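Local coordinates for inner membrane lipoprotein (PDB 4C47) that is required for proper surface expression of the trimeric autotransporter adhesin SadA and assists in its biogenesis as a homotrimeric lipoprotein of the inner membrane, at the interface of chains A and B. Sequence-based numbering; all coordinates share one arbitrary frame. Chains: chain A/B, Inner membrane lipoprotein.

Contact 1: the interface of chains A and B. Residues chain A 88-89, 192; chain B 84, 86, 115.
B:Ile84 and A:Asn89 meet where the globular C-terminal beta-sandwich domains of two SadB chains touch, beyond the coiled coil. B:Ile84, on strand 82-86, buries 63 Å² and A:Asn89, in the loop that precedes strand 91-102, buries 47 Å². The amide of A:Asn89 turns a flat face to the branched end of the isoleucine: B:Ile84 CB lies over the amide carbon CG at 3.8 Å, and the methyl CG2 sits above the oxygen corner, 3.3 Å from OD1 and well off the amide plane. With CG1 beside the backbone N (chi1 -59°), B:Ile84 sends its longer branch towards A:Phe192; CG1 still touches the amide, while CD1 goes on to the ring. There this methyl lies off one face, just beyond the CZ corner, 3.7 Å from CZ, and the two side chains run roughly perpendicular. A:Gly88 widens the patch by 32 Å² through its backbone. Its carbonyl O lies 2.8 Å from ND2 of B:Asn86, but the N-H groups of the amide as modelled point away, so the pair does not count as a hydrogen bond. B:Leu115 only grazes the patch, its methyl CD1 turned towards the backbone O of A:Asn89, 4.3 Å away.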
loop_
_atom_site.group_PDB
_atom_site.type_symbol
_atom_site.label_atom_id
_atom_site.label_comp_id
_atom_site.label_asym_id
_atom_site.label_seq_id
_atom_site.Cartn_x
_atom_site.Cartn_y
_atom_site.Cartn_z
ATOM N N GLY A 88 10.491 14.036 0.359
ATOM C CA GLY A 88 10.160 14.096 -1.052
ATOM C C GLY A 88 10.224 15.505 -1.612
ATOM O O GLY A 88 10.182 15.701 -2.825
ATOM N N ASN A 89 10.321 16.491 -0.726
ATOM C CA ASN A 89 10.390 17.887 -1.142
ATOM C C ASN A 89 11.632 18.578 -0.604
ATOM O O ASN A 89 12.333 19.277 -1.333
ATOM C CB ASN A 89 9.147 18.652 -0.686
ATOM C CG ASN A 89 7.875 18.126 -1.311
ATOM O OD1 ASN A 89 7.905 17.452 -2.339
ATOM N ND2 ASN A 89 6.740 18.442 -0.694
ATOM N N PHE A 192 10.925 29.088 0.275
ATOM C CA PHE A 192 12.034 28.845 -0.641
ATOM C C PHE A 192 12.536 30.157 -1.226
ATOM O O PHE A 192 11.741 31.051 -1.524
ATOM C CB PHE A 192 11.604 27.930 -1.790
ATOM C CG PHE A 192 11.211 26.548 -1.359
ATOM C CD1 PHE A 192 12.164 25.552 -1.221
ATOM C CD2 PHE A 192 9.886 26.241 -1.109
ATOM C CE1 PHE A 192 11.802 24.278 -0.831
ATOM C CE2 PHE A 192 9.518 24.970 -0.719
ATOM C CZ PHE A 192 10.477 23.987 -0.580
ATOM N N ILE B 84 6.176 21.877 -5.422
ATOM C CA ILE B 84 7.335 21.030 -5.686
ATOM C C ILE B 84 6.991 19.919 -6.682
ATOM O O ILE B 84 5.900 19.346 -6.630
ATOM C CB ILE B 84 7.865 20.386 -4.379
ATOM C CG1 ILE B 84 8.268 21.458 -3.363
ATOM C CG2 ILE B 84 9.048 19.468 -4.665
ATOM C CD1 ILE B 84 9.618 22.086 -3.631
ATOM N N ASN B 86 8.702 16.298 -7.875
ATOM C CA ASN B 86 9.763 15.354 -7.535
ATOM C C ASN B 86 9.367 13.923 -7.883
ATOM O O ASN B 86 8.481 13.345 -7.251
ATOM C CB ASN B 86 10.117 15.472 -6.048
ATOM C CG ASN B 86 11.409 14.751 -5.685
ATOM O OD1 ASN B 86 11.742 13.713 -6.257
ATOM N ND2 ASN B 86 12.140 15.302 -4.722
ATOM N N LEU B 115 16.583 21.839 -8.121
ATOM C CA LEU B 115 17.002 21.611 -6.740
ATOM C C LEU B 115 18.283 20.791 -6.637
ATOM O O LEU B 115 18.823 20.610 -5.544
ATOM C CB LEU B 115 15.885 20.920 -5.957
ATOM C CG LEU B 115 14.565 21.688 -5.882
ATOM C CD1 LEU B 115 13.527 20.903 -5.091
ATOM C CD2 LEU B 115 14.790 23.062 -5.274
#

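Contact 2: the interface of chains A and B. Residues chain A 22, 25, 29; chain B 24, 28.
B:Lys24 runs across A:Glu29 at about a right angle, on the flank of the parallel coiled coil formed by the helices 8-71. The spacing of B:Lys24 and A:Glu29 would suit the usual charged pair flanking a heptad core, with A:Ile25 and B:Leu28 probably at core positions, but the ammonium goes to the glutamate one heptad earlier. The snug part surrounds A:Glu29. Its methylene CG packs against the methyl CD1 of B:Leu28 at 3.9 Å, while CD2 of the same leucine reaches the helix backbone at CA of A:Glu29, 4.0 Å away. Further out, the carboxylate oxygen OE2 of A:Glu29 leads its group onto the lysine's hydrocarbon stem, 3.4 Å from CD of B:Lys24, with CB, CG and CE a little farther off. The stem is stretched out beyond CG, every later torsion near 180°, and so presents a straight run of methylenes to the glutamate. A:Ile25 adds a lighter touch beside the glutamate, CG2 to CD of B:Lys24 at 4.2 Å. The looser side lies at the ammonium end, probably facing solvent. NZ of B:Lys24 stays 4.5 Å from OE2 of A:Glu29, too far for a direct contact, though the opposite charges may still attract. A:Glu22, two turns earlier, bends at chi2 (69°), curling its carboxylate towards the lysine, and the long salt bridge is closed by OE2 of A:Glu22 and NZ of B:Lys24 at 3.5 Å.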
loop_
_atom_site.group_PDB
_atom_site.type_symbol
_atom_site.label_atom_id
_atom_site.label_comp_id
_atom_site.label_asym_id
_atom_site.label_seq_id
_atom_site.Cartn_x
_atom_site.Cartn_y
_atom_site.Cartn_z
ATOM N N GLU A 22 -45.559 -36.841 3.888
ATOM C CA GLU A 22 -44.531 -37.487 3.082
ATOM C C GLU A 22 -43.937 -36.477 2.108
ATOM O O GLU A 22 -42.713 -36.410 1.934
ATOM C CB GLU A 22 -45.110 -38.682 2.325
ATOM C CG GLU A 22 -44.062 -39.577 1.685
ATOM C CD GLU A 22 -43.241 -40.335 2.711
ATOM O OE1 GLU A 22 -43.767 -40.610 3.811
ATOM O OE2 GLU A 22 -42.069 -40.651 2.420
ATOM N N ILE A 25 -41.767 -33.940 4.053
ATOM C CA ILE A 25 -40.546 -34.621 4.467
ATOM C C ILE A 25 -39.555 -34.747 3.309
ATOM O O ILE A 25 -38.372 -34.428 3.463
ATOM C CB ILE A 25 -40.846 -36.007 5.067
ATOM C CG1 ILE A 25 -41.479 -35.855 6.453
ATOM C CG2 ILE A 25 -39.576 -36.838 5.164
ATOM C CD1 ILE A 25 -41.964 -37.150 7.050
ATOM N N GLU A 29 -35.774 -33.177 3.089
ATOM C CA GLU A 29 -34.583 -33.972 2.804
ATOM C C GLU A 29 -33.778 -33.354 1.662
ATOM O O GLU A 29 -32.556 -33.166 1.781
ATOM C CB GLU A 29 -34.955 -35.422 2.475
ATOM C CG GLU A 29 -35.427 -36.237 3.675
ATOM C CD GLU A 29 -35.895 -37.630 3.286
ATOM O OE1 GLU A 29 -36.260 -37.831 2.108
ATOM O OE2 GLU A 29 -35.898 -38.525 4.159
ATOM N N LYS B 24 -37.022 -40.874 9.722
ATOM C CA LYS B 24 -36.569 -39.813 8.818
ATOM C C LYS B 24 -36.517 -38.441 9.503
ATOM O O LYS B 24 -35.543 -37.691 9.354
ATOM C CB LYS B 24 -37.456 -39.742 7.569
ATOM C CG LYS B 24 -37.321 -40.935 6.630
ATOM C CD LYS B 24 -38.175 -40.752 5.384
ATOM C CE LYS B 24 -38.001 -41.910 4.416
ATOM N NZ LYS B 24 -38.888 -41.785 3.225
ATOM N N LEU B 28 -33.366 -35.946 10.249
ATOM C CA LEU B 28 -33.417 -34.546 9.828
ATOM C C LEU B 28 -33.144 -33.556 10.968
ATOM O O LEU B 28 -32.462 -32.553 10.765
ATOM C CB LEU B 28 -34.747 -34.233 9.133
ATOM C CG LEU B 28 -34.860 -34.743 7.693
ATOM C CD1 LEU B 28 -36.305 -34.742 7.212
ATOM C CD2 LEU B 28 -33.989 -33.911 6.763
#

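Contact 3: the interface of chains A and B. Residues chain A 56, 60; chain B 56, 59-60.
A:Val60 points its methyls at B:Val59 and B:Val60 within the coiled coil that holds the SadB trimer together, near the C-terminal part of helix 8-71. The contacts among these valines are van der Waals contacts between methyls, and they fall into two kinds. The first pairs equivalent residues across the bundle. CG2 of A:Val60 meets CG2 of B:Val60 at 3.7 Å, the side chains set at about a right angle; one turn earlier, CG1 of A:Val56 faces CG1 of B:Val56 at 3.9 Å, at a more slanting angle. Their spacing of four residues fits neighbouring core positions of a heptad. Each Val56 presents the methyl that stands anti to its own backbone nitrogen, although the torsion of B:Val56 (chi1 155°) is twisted some way from a fully staggered value. The second kind joins a core residue to a flanking one. CG1 of A:Val60 fits between B:Val59 and B:Val60, 3.6 Å from CG1 of the former and 4.0 Å from CG2 of the latter. The 43 Å² of surface that A:Val60 hides exceeds that of the other valines here.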
loop_
_atom_site.group_PDB
_atom_site.type_symbol
_atom_site.label_atom_id
_atom_site.label_comp_id
_atom_site.label_asym_id
_atom_site.label_seq_id
_atom_site.Cartn_x
_atom_site.Cartn_y
_atom_site.Cartn_z
ATOM N N VAL A 56 -2.190 -11.052 2.107
ATOM C CA VAL A 56 -2.432 -9.652 1.773
ATOM C C VAL A 56 -1.961 -8.719 2.884
ATOM O O VAL A 56 -1.198 -7.782 2.626
ATOM C CB VAL A 56 -3.919 -9.391 1.480
ATOM C CG1 VAL A 56 -4.179 -7.904 1.330
ATOM C CG2 VAL A 56 -4.339 -10.128 0.230
ATOM N N VAL A 60 0.870 -5.702 2.531
ATOM C CA VAL A 60 0.484 -4.340 2.880
ATOM C C VAL A 60 1.347 -3.782 4.014
ATOM O O VAL A 60 1.766 -2.622 3.974
ATOM C CB VAL A 60 -1.011 -4.266 3.249
ATOM C CG1 VAL A 60 -1.384 -2.875 3.714
ATOM C CG2 VAL A 60 -1.867 -4.676 2.058
ATOM N N VAL B 56 -7.486 -3.521 6.324
ATOM C CA VAL B 56 -6.551 -3.600 5.202
ATOM C C VAL B 56 -6.862 -2.586 4.102
ATOM O O VAL B 56 -5.963 -1.901 3.610
ATOM C CB VAL B 56 -6.492 -5.023 4.606
ATOM C CG1 VAL B 56 -6.043 -4.986 3.154
ATOM C CG2 VAL B 56 -5.562 -5.887 5.424
ATOM N N VAL B 59 -5.895 0.913 5.250
ATOM C CA VAL B 59 -4.462 1.182 5.100
ATOM C C VAL B 59 -4.038 1.398 3.641
ATOM O O VAL B 59 -3.330 2.368 3.304
ATOM C CB VAL B 59 -3.617 0.040 5.708
ATOM C CG1 VAL B 59 -2.143 0.246 5.405
ATOM C CG2 VAL B 59 -3.850 -0.057 7.212
ATOM N N VAL B 60 -4.474 0.479 2.785
ATOM C CA VAL B 60 -4.144 0.520 1.364
ATOM C C VAL B 60 -4.526 1.851 0.722
ATOM O O VAL B 60 -3.784 2.378 -0.115
ATOM C CB VAL B 60 -4.778 -0.673 0.612
ATOM C CG1 VAL B 60 -5.071 -0.319 -0.838
ATOM C CG2 VAL B 60 -3.863 -1.881 0.707
#

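Contacts 2 and 3 both lie on helix 8-71, with C-alpha centres about 48 Å apart, and are compatible with one continuous heptad register: a charged flank towards the N-terminal end, a valine core towards the C-terminal end. Contact 1 shares no element with them. It joins the beta-sandwich domains, its C-alpha centre about 28 Å from that of contact 3 and 75 Å from that of contact 2. The long helix thus carries the trimer, as expected for chains held together by their coiled coil, while contact 1 is an additional touch between otherwise separate domains and may set their orientation rather than drive assembly.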